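Local coordinates for EDD domain protein, DegV family (Ruminococcus gnavus, PDB 3JR7) that is of unknown function but belongs to a family of probable lipid-binding proteins and may bind a fatty acid or similar lipid, at residues 23-27 and 88-94; 58-64 and 280-286; 76-80 and 185-189; 138-142 and 294-298; 176-180 and 233-237. All coordinates share one frame. Residue numbers count along the deposited sequence, not the author numbering.

Contact 1. Residues 23-27 and 88-94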
# COMPACT_ATOMS: atom_id res chain seq x y z
N LYS A 23 -1.34 -18.09 -6.35
CA LYS A 23 -0.40 -16.99 -6.50
C LYS A 23 -1.07 -15.71 -5.97
O LYS A 23 -2.27 -15.52 -6.14
CB LYS A 23 0.02 -16.86 -7.96
CG LYS A 23 1.16 -15.92 -8.18
CD LYS A 23 1.76 -16.04 -9.60
CE LYS A 23 0.85 -15.48 -10.73
NZ LYS A 23 1.50 -15.44 -12.18
N VAL A 24 -0.27 -14.85 -5.34
CA VAL A 24 -0.70 -13.51 -4.88
C VAL A 24 -0.03 -12.44 -5.69
O VAL A 24 1.20 -12.24 -5.61
CB VAL A 24 -0.40 -13.24 -3.39
CG1 VAL A 24 -1.08 -11.91 -2.94
CG2 VAL A 24 -0.85 -14.43 -2.50
N ILE A 25 -0.83 -11.77 -6.51
CA ILE A 25 -0.38 -10.69 -7.36
C ILE A 25 -0.69 -9.36 -6.64
O ILE A 25 -1.80 -9.15 -6.20
CB ILE A 25 -1.13 -10.69 -8.69
CG1 ILE A 25 -0.92 -12.05 -9.43
CG2 ILE A 25 -0.71 -9.49 -9.56
CD1 ILE A 25 -1.90 -12.26 -10.52
N VAL A 26 0.28 -8.49 -6.55
CA VAL A 26 0.16 -7.23 -5.86
C VAL A 26 0.64 -6.14 -6.79
O VAL A 26 1.70 -6.31 -7.42
CB VAL A 26 1.01 -7.24 -4.58
CG1 VAL A 26 0.79 -5.95 -3.76
CG2 VAL A 26 0.68 -8.48 -3.75
N ASP A 27 -0.09 -5.03 -6.93
CA ASP A 27 0.45 -3.95 -7.74
C ASP A 27 1.67 -3.37 -7.03
O ASP A 27 1.90 -3.62 -5.84
CB ASP A 27 -0.59 -2.89 -8.15
CG ASP A 27 -1.10 -2.03 -7.00
OD1 ASP A 27 -0.35 -1.73 -6.02
OD2 ASP A 27 -2.25 -1.56 -7.12
N TYR A 88 -2.43 -7.48 -16.25
CA TYR A 88 -3.03 -8.26 -15.18
C TYR A 88 -3.46 -9.62 -15.71
O TYR A 88 -3.19 -10.67 -15.09
CB TYR A 88 -4.21 -7.52 -14.57
CG TYR A 88 -3.85 -6.54 -13.47
CD1 TYR A 88 -3.39 -7.01 -12.23
CD2 TYR A 88 -4.09 -5.17 -13.62
CE1 TYR A 88 -3.11 -6.16 -11.23
CE2 TYR A 88 -3.85 -4.29 -12.57
CZ TYR A 88 -3.34 -4.81 -11.39
OH TYR A 88 -3.09 -3.99 -10.34
N MSE A 89 -4.10 -9.61 -16.88
CA MSE A 89 -4.51 -10.88 -17.50
C MSE A 89 -3.36 -11.86 -17.65
O MSE A 89 -3.49 -13.03 -17.30
CB MSE A 89 -5.17 -10.66 -18.87
CG MSE A 89 -5.73 -11.97 -19.45
SE MSE A 89 -6.16 -11.82 -21.35
CE MSE A 89 -4.35 -12.19 -22.02
N GLU A 90 -2.25 -11.38 -18.16
CA GLU A 90 -1.09 -12.24 -18.35
C GLU A 90 -0.57 -12.80 -17.02
O GLU A 90 -0.13 -13.94 -16.96
CB GLU A 90 0.02 -11.47 -19.09
CG GLU A 90 -0.37 -11.12 -20.54
CD GLU A 90 0.52 -10.03 -21.21
OE1 GLU A 90 1.57 -9.66 -20.63
OE2 GLU A 90 0.14 -9.55 -22.32
N SER A 91 -0.64 -12.01 -15.94
CA SER A 91 -0.21 -12.50 -14.62
C SER A 91 -1.15 -13.58 -14.07
O SER A 91 -0.75 -14.39 -13.24
CB SER A 91 -0.09 -11.36 -13.62
OG SER A 91 -1.38 -10.91 -13.14
N TYR A 92 -2.40 -13.57 -14.51
CA TYR A 92 -3.36 -14.58 -14.04
C TYR A 92 -3.11 -15.92 -14.75
O TYR A 92 -3.38 -17.00 -14.22
CB TYR A 92 -4.81 -14.12 -14.29
CG TYR A 92 -5.21 -12.78 -13.73
CD1 TYR A 92 -4.48 -12.15 -12.71
CD2 TYR A 92 -6.35 -12.13 -14.22
CE1 TYR A 92 -4.87 -10.90 -12.20
CE2 TYR A 92 -6.74 -10.92 -13.71
CZ TYR A 92 -5.99 -10.29 -12.71
OH TYR A 92 -6.42 -9.08 -12.20
N HIS A 93 -2.63 -15.86 -15.97
CA HIS A 93 -2.43 -17.07 -16.78
C HIS A 93 -1.14 -17.77 -16.36
O HIS A 93 -0.02 -17.33 -16.70
CB HIS A 93 -2.39 -16.64 -18.24
CG HIS A 93 -2.25 -17.76 -19.22
ND1 HIS A 93 -3.14 -18.81 -19.29
CD2 HIS A 93 -1.36 -17.96 -20.21
CE1 HIS A 93 -2.78 -19.63 -20.25
NE2 HIS A 93 -1.71 -19.13 -20.83
N CYS A 94 -1.29 -18.85 -15.59
CA CYS A 94 -0.18 -19.62 -15.02
C CYS A 94 -0.72 -20.90 -14.41
O CYS A 94 -1.90 -21.15 -14.42
CB CYS A 94 0.56 -18.82 -13.95
SG CYS A 94 -0.51 -18.42 -12.51
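This is a buried helix-on-sheet contact in the N-terminal part of the fold. Strand 23-27 runs nearly antiparallel to helix 88-92, at 162° with the axes 10.1 Å apart. I25 and S91 sit opposite each other, with their CA atoms 7.5 Å apart. I25 is the apolar centre. CD1 of I25 lies 3.4 Å from CD1 of Y92, at the edge of that ring, and CG2 of I25 lies 4.4 Å from CE1 at the edge of the Y88 ring. CD1 of I25 also packs 3.0 Å from OG of S91, a very close approach. That hydroxyl turns back on its own helix and donates to the carbonyl O of Y88 at 2.7 Å. At one end of the contact, K23 reaches across in a polar link: its NZ donates to O of S91 at 2.7 Å, near the end of the helix. The same amine forms a salt bridge with E43. At the other end, CB of D27 touches OH of Y88 at 3.5 Å, while the polar ends of both residues bind S111. Strand 22-27 lies between strands 42-51 and 98-103, parallel to both. A helix packed on the parallel strands of a mixed sheet is typical of the alpha/beta architecture of DegV proteins.

Contact 2. Residues 58-64 and 280-286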
# COMPACT_ATOMS: atom_id res chain seq x y z
N ASP A 58 7.78 1.07 -12.24
CA ASP A 58 7.99 0.90 -10.81
C ASP A 58 8.33 -0.54 -10.55
O ASP A 58 7.47 -1.35 -10.25
CB ASP A 58 6.76 1.34 -10.00
CG ASP A 58 6.92 1.09 -8.50
OD1 ASP A 58 8.06 0.84 -8.03
OD2 ASP A 58 5.89 1.14 -7.77
N ASP A 59 9.62 -0.85 -10.64
CA ASP A 59 10.06 -2.17 -10.37
C ASP A 59 11.44 -2.15 -9.68
O ASP A 59 11.97 -1.08 -9.32
CB ASP A 59 10.01 -3.01 -11.66
CG ASP A 59 11.05 -2.57 -12.70
OD1 ASP A 59 12.08 -1.93 -12.37
OD2 ASP A 59 10.82 -2.91 -13.86
N ASP A 60 11.99 -3.34 -9.49
CA ASP A 60 13.15 -3.53 -8.62
C ASP A 60 14.41 -2.96 -9.22
O ASP A 60 15.41 -2.79 -8.54
CB ASP A 60 13.29 -5.02 -8.33
CG ASP A 60 11.91 -5.64 -7.94
OD1 ASP A 60 11.54 -5.44 -6.75
OD2 ASP A 60 11.18 -6.22 -8.84
N SER A 61 14.34 -2.60 -10.49
CA SER A 61 15.46 -1.98 -11.15
C SER A 61 15.53 -0.48 -10.86
O SER A 61 16.55 0.17 -11.14
CB SER A 61 15.38 -2.25 -12.66
OG SER A 61 14.50 -1.33 -13.30
N LEU A 62 14.46 0.12 -10.34
CA LEU A 62 14.46 1.56 -10.10
C LEU A 62 14.86 1.84 -8.65
O LEU A 62 14.13 1.53 -7.73
CB LEU A 62 13.12 2.20 -10.41
CG LEU A 62 12.99 3.72 -10.22
CD1 LEU A 62 13.87 4.57 -11.21
CD2 LEU A 62 11.54 4.09 -10.35
N LYS A 63 16.04 2.41 -8.46
CA LYS A 63 16.53 2.69 -7.10
C LYS A 63 15.88 3.91 -6.54
O LYS A 63 15.75 4.91 -7.24
CB LYS A 63 18.05 2.87 -7.10
CG LYS A 63 18.79 1.60 -7.47
CD LYS A 63 18.67 0.56 -6.36
CE LYS A 63 19.06 -0.85 -6.83
NZ LYS A 63 17.99 -1.44 -7.72
N GLN A 64 15.51 3.84 -5.26
CA GLN A 64 14.83 4.94 -4.58
C GLN A 64 15.63 6.24 -4.71
O GLN A 64 15.09 7.30 -4.95
CB GLN A 64 14.60 4.59 -3.09
CG GLN A 64 13.70 5.58 -2.36
CD GLN A 64 13.59 5.24 -0.91
OE1 GLN A 64 12.69 4.50 -0.48
NE2 GLN A 64 14.53 5.74 -0.15
N ASP A 280 11.13 -0.06 3.32
CA ASP A 280 11.35 1.09 2.47
C ASP A 280 10.21 1.20 1.51
O ASP A 280 9.72 0.19 1.00
CB ASP A 280 12.65 0.97 1.67
CG ASP A 280 13.88 1.01 2.57
OD1 ASP A 280 14.20 2.10 3.05
OD2 ASP A 280 14.43 -0.05 2.87
N THR A 281 9.80 2.43 1.25
CA THR A 281 8.70 2.65 0.32
C THR A 281 9.02 2.19 -1.13
O THR A 281 10.14 2.35 -1.64
CB THR A 281 8.31 4.11 0.26
OG1 THR A 281 9.48 4.92 0.17
CG2 THR A 281 7.50 4.53 1.49
N SER A 282 8.01 1.64 -1.79
CA SER A 282 8.09 1.26 -3.22
C SER A 282 8.19 2.52 -4.09
O SER A 282 8.09 3.63 -3.58
CB SER A 282 6.81 0.54 -3.61
OG SER A 282 5.71 1.49 -3.61
N GLY A 283 8.38 2.36 -5.39
CA GLY A 283 8.40 3.50 -6.32
C GLY A 283 7.15 4.36 -6.23
O GLY A 283 7.23 5.60 -6.08
N ILE A 284 5.97 3.74 -6.33
CA ILE A 284 4.74 4.55 -6.25
C ILE A 284 4.59 5.19 -4.86
O ILE A 284 4.24 6.36 -4.74
CB ILE A 284 3.51 3.71 -6.60
CG1 ILE A 284 3.61 3.28 -8.08
CG2 ILE A 284 2.21 4.48 -6.33
CD1 ILE A 284 3.50 4.43 -9.09
N SER A 285 4.90 4.43 -3.82
CA SER A 285 4.83 4.95 -2.46
C SER A 285 5.79 6.15 -2.27
O SER A 285 5.42 7.15 -1.66
CB SER A 285 5.12 3.83 -1.45
OG SER A 285 4.05 2.84 -1.41
N THR A 286 7.00 6.02 -2.80
CA THR A 286 7.96 7.12 -2.78
C THR A 286 7.44 8.35 -3.50
O THR A 286 7.50 9.47 -2.96
CB THR A 286 9.27 6.67 -3.39
OG1 THR A 286 9.85 5.69 -2.51
CG2 THR A 286 10.19 7.86 -3.63
O HOH W 1 12.99 4.19 2.30
O HOH W 2 15.89 4.70 1.70
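Q64, D58 and G283 have the most surface buried here. The carboxylate of D58 meets the first turn of the helix that starts at G283. OD2 of D58 accepts from N of I284 at 3.0 Å, and OD1 takes a weak bond from N of G283 at 3.1 Å. An acidic group is well placed there, because the amides at a helix N-terminus have no earlier carbonyls to bind. OD2 of D58 also bonds S28. The CA atoms of D58 and G283 are only 5.2 Å apart, and a CB on G283 would clash with OD1 of D58. S282 is the N-cap proper: its OG accepts from N of S285 at 3.1 Å and also bonds C29.

Q64 lies farther along. Its OE1 lies 3.3 Å from OG1 of T281, at best a weak bond. Water 1 lies 2.8 Å from OE1 of Q64 and 2.5 Å from OD1 of D280, bridging the two side chains.

Residues 58-63 link strand 54-57 to helix 64-73, which Q64 begins. Residues 280-286 lead from strand 275-280 into helix 283-289. S285 belongs to the PG6 pocket, and the I284 side chain lies about 4 Å from PG6. I284 packs on L47 and I49 of strand 42-51, and T286 touches L67 and L68 of helix 64-73.

Contact 3. Residues 76-80 and 185-189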
# COMPACT_ATOMS: atom_id res chain seq x y z
N SER A 76 8.28 20.17 -12.33
CA SER A 76 6.92 19.68 -12.45
C SER A 76 6.71 18.38 -11.62
O SER A 76 7.57 17.52 -11.44
CB SER A 76 6.56 19.48 -13.90
OG SER A 76 7.52 18.62 -14.47
N CYS A 77 5.51 18.30 -11.10
CA CYS A 77 5.04 17.22 -10.29
C CYS A 77 5.05 15.85 -11.03
O CYS A 77 4.70 15.77 -12.21
CB CYS A 77 3.62 17.62 -9.93
SG CYS A 77 2.95 16.55 -8.81
N ALA A 78 5.49 14.78 -10.37
CA ALA A 78 5.47 13.45 -10.99
C ALA A 78 4.03 13.00 -11.33
O ALA A 78 3.09 13.45 -10.70
CB ALA A 78 6.15 12.43 -10.09
N LYS A 79 3.89 12.16 -12.34
CA LYS A 79 2.59 11.58 -12.74
C LYS A 79 2.79 10.09 -12.71
O LYS A 79 3.92 9.62 -12.82
CB LYS A 79 2.16 11.99 -14.15
CG LYS A 79 1.86 13.48 -14.36
CD LYS A 79 0.86 14.06 -13.34
CE LYS A 79 1.27 15.49 -12.93
NZ LYS A 79 0.26 16.22 -12.06
N THR A 80 1.71 9.34 -12.55
CA THR A 80 1.81 7.88 -12.45
C THR A 80 0.71 7.23 -13.30
O THR A 80 -0.27 7.90 -13.70
CB THR A 80 1.76 7.42 -10.98
OG1 THR A 80 0.58 7.90 -10.32
CG2 THR A 80 3.02 7.94 -10.21
N THR A 185 2.39 16.20 -4.01
CA THR A 185 2.17 15.24 -5.11
C THR A 185 0.76 14.64 -5.01
O THR A 185 0.03 14.59 -6.01
CB THR A 185 3.26 14.16 -5.14
OG1 THR A 185 4.54 14.80 -5.03
CG2 THR A 185 3.19 13.34 -6.47
N LEU A 186 0.34 14.28 -3.80
CA LEU A 186 -1.04 13.83 -3.57
C LEU A 186 -2.06 14.93 -3.92
O LEU A 186 -3.10 14.67 -4.56
CB LEU A 186 -1.24 13.35 -2.12
CG LEU A 186 -0.70 11.93 -1.77
CD1 LEU A 186 -0.54 11.75 -0.23
CD2 LEU A 186 -1.52 10.75 -2.44
N ARG A 187 -1.76 16.16 -3.51
CA ARG A 187 -2.71 17.25 -3.74
C ARG A 187 -2.84 17.53 -5.22
O ARG A 187 -3.94 17.53 -5.76
CB ARG A 187 -2.25 18.50 -2.97
CG ARG A 187 -2.99 19.80 -3.37
CD ARG A 187 -4.41 19.85 -2.86
NE ARG A 187 -4.45 19.84 -1.39
CZ ARG A 187 -5.55 19.69 -0.65
NH1 ARG A 187 -6.75 19.53 -1.20
NH2 ARG A 187 -5.44 19.69 0.67
N LYS A 188 -1.71 17.71 -5.88
CA LYS A 188 -1.67 18.12 -7.27
C LYS A 188 -2.20 17.01 -8.20
O LYS A 188 -2.78 17.31 -9.25
CB LYS A 188 -0.25 18.58 -7.67
CG LYS A 188 0.18 19.98 -7.02
CD LYS A 188 0.13 20.03 -5.44
CE LYS A 188 0.26 21.42 -4.77
NZ LYS A 188 0.07 21.36 -3.25
N ASN A 189 -2.03 15.75 -7.83
CA ASN A 189 -2.59 14.66 -8.66
C ASN A 189 -4.04 14.27 -8.29
O ASN A 189 -4.56 13.26 -8.77
CB ASN A 189 -1.66 13.43 -8.67
CG ASN A 189 -0.37 13.69 -9.40
OD1 ASN A 189 -0.04 14.83 -9.68
ND2 ASN A 189 0.38 12.66 -9.67
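A helix C-terminus meets the start of a strand here, within the DegV fold. Helix 184-188 ends beside the chain that leads into strand 79-81, an antiparallel neighbour of strand 42-51. The contact therefore joins the N-terminal sheet to the connection that follows strand 176-179 of the other sheet. It is partly buried.

Hydrogen bonds are the main link. Two cross between the segments, and both use the side-chain amide of N189. ND2 of N189 donates to the backbone O of A78 at 3.0 Å, with a nearly straight N-H...O angle of 164°. The second comes from the charged K79. The CA-to-CB bond of K79 points away from the helix, but the side chain folds back until NZ donates to OD1 of N189 at 2.8 Å. ND2 of N189 also bonds the hydroxyl of Y288 on helix 283-289, outside the two segments, and Y288 in turn bonds T80. N189 itself still closes the last turn of its helix, as its N donates to O of T185 at 3.0 Å.

Van der Waals packing surrounds SG of C77. The polar ends of its neighbours T185 and K188 are engaged elsewhere: T185 bonds N290, and K188 forms a salt bridge with D184. A78 turns its methyl group to I51 and V287. SG of C77 lies 4.0 Å from CG2 of T185, 4.0 Å from CB of K188 and 3.6 Å from OD1 of N189.

Contact 4. Residues 138-142 and 294-298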
# COMPACT_ATOMS: atom_id res chain seq x y z
N SER A 138 -6.59 1.12 0.52
CA SER A 138 -5.37 1.51 1.16
C SER A 138 -4.28 1.67 0.09
O SER A 138 -4.58 1.87 -1.08
CB SER A 138 -4.99 0.49 2.27
OG SER A 138 -3.80 0.86 3.04
N ALA A 139 -3.01 1.59 0.52
CA ALA A 139 -1.85 1.77 -0.34
C ALA A 139 -0.68 1.17 0.41
O ALA A 139 -0.77 0.89 1.61
CB ALA A 139 -1.59 3.26 -0.59
N SER A 140 0.42 0.98 -0.29
CA SER A 140 1.72 0.72 0.32
C SER A 140 1.60 -0.53 1.18
O SER A 140 1.08 -1.55 0.72
CB SER A 140 2.20 1.97 1.09
OG SER A 140 3.42 1.76 1.84
N VAL A 141 2.00 -0.44 2.44
CA VAL A 141 2.02 -1.57 3.35
C VAL A 141 0.62 -2.09 3.74
O VAL A 141 0.48 -3.22 4.24
CB VAL A 141 2.90 -1.36 4.63
CG1 VAL A 141 4.40 -1.48 4.29
CG2 VAL A 141 2.55 -0.05 5.34
N GLY A 142 -0.41 -1.29 3.49
CA GLY A 142 -1.80 -1.83 3.57
C GLY A 142 -1.94 -3.03 2.61
O GLY A 142 -2.48 -4.07 2.97
N ILE A 294 6.09 8.82 6.33
CA ILE A 294 5.86 7.66 7.18
C ILE A 294 4.41 7.23 6.99
O ILE A 294 3.49 8.04 7.04
CB ILE A 294 6.07 8.00 8.65
CG1 ILE A 294 7.54 8.29 8.92
CG2 ILE A 294 5.64 6.82 9.53
CD1 ILE A 294 8.45 6.99 8.88
N ILE A 295 4.23 5.94 6.74
CA ILE A 295 2.93 5.32 6.61
C ILE A 295 2.82 4.21 7.64
O ILE A 295 3.74 3.37 7.75
CB ILE A 295 2.77 4.73 5.18
CG1 ILE A 295 2.91 5.84 4.12
CG2 ILE A 295 1.42 3.95 5.04
CD1 ILE A 295 3.35 5.32 2.79
N VAL A 296 1.71 4.15 8.35
CA VAL A 296 1.45 3.08 9.29
C VAL A 296 0.12 2.39 9.04
O VAL A 296 -0.90 3.06 8.82
CB VAL A 296 1.41 3.62 10.75
CG1 VAL A 296 1.12 2.50 11.72
CG2 VAL A 296 2.76 4.40 11.10
N VAL A 297 0.14 1.06 9.08
CA VAL A 297 -1.06 0.25 8.95
C VAL A 297 -1.11 -0.84 9.99
O VAL A 297 -0.12 -1.51 10.23
CB VAL A 297 -1.14 -0.41 7.54
CG1 VAL A 297 -2.39 -1.26 7.41
CG2 VAL A 297 -1.15 0.65 6.45
N VAL A 298 -2.30 -1.06 10.58
CA VAL A 298 -2.59 -2.23 11.39
C VAL A 298 -4.12 -2.64 11.29
O VAL A 298 -4.96 -1.70 10.98
CB VAL A 298 -2.15 -2.00 12.85
CG1 VAL A 298 -2.95 -0.85 13.52
CG2 VAL A 298 -2.17 -3.31 13.65
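The turn that starts helix 141-155 packs on one face of the C-terminal strand 294-297, close to the centre of the molecule, about 5 Å from centre to centre. I295 and V297 point toward the turn, while V296 between them points away, as expected for a strand. V296 packs instead on V263 and L267 of helix 257-270.

I295 has chi1 m and chi2 t. This extends CD1 of I295 to 3.7 Å from OG of S140, while its CG2 lies 4.2 Å from CG2 of V141. V297 has chi1 t, which places its CG2 at 3.9 Å from CG2 of V141 and 3.6 Å from N of G142. V141 itself is m, so its CG2 reaches both strand residues.

S140 has a positive phi of 58° at the N-cap position. Its side chain is t and makes no capping bond; OG bonds E31 instead. S138 is also t. Its OG is 4.3 Å from CG2 of V297 and hydrogen-bonds T176 on the neighbouring strand. A CB on G142 would clash with this OG. The turn is held by N of G142, which donates to O of A139 at 2.9 Å.

S138, A139 and I295 belong to the pocket holding the PG6 molecule, probably from the crystallisation liquor. No hydrogen bond joins the two segments. The contact is apolar packing with its serine hydroxyls satisfied outside, and I295 extends it to the pocket, whose lipid role is only inferred from the family.

Contact 5. Residues 176-180 and 233-237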
# COMPACT_ATOMS: atom_id res chain seq x y z
N THR A 176 -5.34 2.78 7.87
CA THR A 176 -4.08 3.34 7.39
C THR A 176 -3.95 4.78 7.88
O THR A 176 -4.94 5.55 7.93
CB THR A 176 -4.07 3.37 5.84
OG1 THR A 176 -4.33 2.05 5.37
CG2 THR A 176 -2.71 3.88 5.24
N TYR A 177 -2.73 5.15 8.20
CA TYR A 177 -2.40 6.49 8.71
C TYR A 177 -1.09 6.92 8.11
O TYR A 177 -0.23 6.08 7.85
CB TYR A 177 -2.23 6.41 10.22
CG TYR A 177 -3.38 5.77 10.94
CD1 TYR A 177 -4.37 6.53 11.52
CD2 TYR A 177 -3.47 4.37 11.03
CE1 TYR A 177 -5.44 5.93 12.16
CE2 TYR A 177 -4.50 3.78 11.67
CZ TYR A 177 -5.49 4.56 12.24
OH TYR A 177 -6.54 3.95 12.88
N PHE A 178 -0.91 8.21 7.89
CA PHE A 178 0.36 8.71 7.43
C PHE A 178 0.62 10.14 7.80
O PHE A 178 -0.32 10.92 8.02
CB PHE A 178 0.55 8.49 5.93
CG PHE A 178 -0.43 9.20 5.03
CD1 PHE A 178 -0.07 10.34 4.35
CD2 PHE A 178 -1.65 8.63 4.76
CE1 PHE A 178 -0.93 10.92 3.43
CE2 PHE A 178 -2.54 9.22 3.84
CZ PHE A 178 -2.21 10.35 3.20
N VAL A 179 1.89 10.47 7.87
CA VAL A 179 2.39 11.83 8.01
C VAL A 179 3.54 12.01 7.00
O VAL A 179 4.50 11.19 6.94
CB VAL A 179 2.92 12.13 9.44
CG1 VAL A 179 3.47 13.55 9.52
CG2 VAL A 179 1.83 11.95 10.49
N LEU A 180 3.43 13.05 6.19
CA LEU A 180 4.42 13.36 5.19
C LEU A 180 5.07 14.71 5.49
O LEU A 180 4.49 15.52 6.18
CB LEU A 180 3.77 13.48 3.82
CG LEU A 180 2.91 12.28 3.41
CD1 LEU A 180 2.44 12.45 1.95
CD2 LEU A 180 3.64 10.97 3.65
N MSE A 233 -0.05 10.86 15.65
CA MSE A 233 -0.34 9.70 14.77
C MSE A 233 -0.44 8.41 15.59
O MSE A 233 -1.44 7.69 15.47
CB MSE A 233 0.69 9.52 13.66
CG MSE A 233 0.31 8.32 12.76
SE MSE A 233 1.31 8.24 11.14
CE MSE A 233 1.36 10.15 10.89
N ALA A 234 0.55 8.16 16.44
CA ALA A 234 0.53 7.01 17.38
C ALA A 234 -0.74 6.95 18.20
O ALA A 234 -1.29 5.88 18.36
CB ALA A 234 1.77 7.00 18.33
N ASP A 235 -1.19 8.08 18.73
CA ASP A 235 -2.42 8.13 19.47
C ASP A 235 -3.60 7.76 18.56
O ASP A 235 -4.47 7.02 19.00
CB ASP A 235 -2.69 9.49 20.11
CG ASP A 235 -1.69 9.84 21.19
OD1 ASP A 235 -1.10 8.93 21.81
OD2 ASP A 235 -1.49 11.06 21.43
N CYS A 236 -3.64 8.28 17.32
CA CYS A 236 -4.77 7.97 16.42
C CYS A 236 -4.84 6.48 16.15
O CYS A 236 -5.93 5.86 16.20
CB CYS A 236 -4.65 8.69 15.11
SG CYS A 236 -4.92 10.44 15.19
N VAL A 237 -3.69 5.88 15.87
CA VAL A 237 -3.65 4.45 15.58
C VAL A 237 -4.16 3.69 16.78
O VAL A 237 -5.02 2.79 16.66
CB VAL A 237 -2.23 3.97 15.27
CG1 VAL A 237 -2.24 2.48 15.03
CG2 VAL A 237 -1.62 4.76 14.09
O HOH W 3 -5.73 1.59 14.14
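The most distinctive feature is a CH-pi contact in which a valine methyl sits over a tyrosine ring. CG2 of V237 lies 3.8 Å from the centroid of the Y177 ring, only 19° off its normal. The nearest ring atom, CD2 of Y177, is 3.6 Å from that CG2.

Helix 233-237 runs antiparallel to strand 176-179, at 174° with the axes 9.2 Å apart. Y177 and V179 point toward it. CE1 of Y177 packs 4.1 Å from CB of C236, and CB of Y177 lies 4.1 Å from CG of M233, a selenomethionine. The end of M233 is modelled too close to V179, so its exact placement is unreliable.

F178 points away from the helix, to the other face of the sheet, where it lines the PG6 pocket. The hydroxyl of Y177 bonds D240. Water 3 also donates to OH of Y177 at 2.8 Å and to O of V237 at 2.9 Å. The helix is thus held to the strand by packing and not by direct hydrogen bonds, with this one water as a polar bridge.

Contacts 4 and 5 are the most closely joined, with centres 10 Å apart. Strands 294-297 and 176-179 are neighbours in one sheet, and N of V296 lies 2.8 Å from O of Y177. Contact 2 reaches contact 4, where OG of S285 is 3.2 Å from CB of S140, and contact 3, where CD1 of I284 is 3.7 Å from CG2 of T80. Contact 3 meets contact 5 through L186, whose CD1 is 3.8 Å from CD1 of L180. Contacts 2 to 5 all supply residues to the PG6 pocket. The side chains of I284, I295 and F178 each lie about 4 Å from PG6. Contact 1 touches none of the others, and its centre lies about 32 Å from that of contact 5.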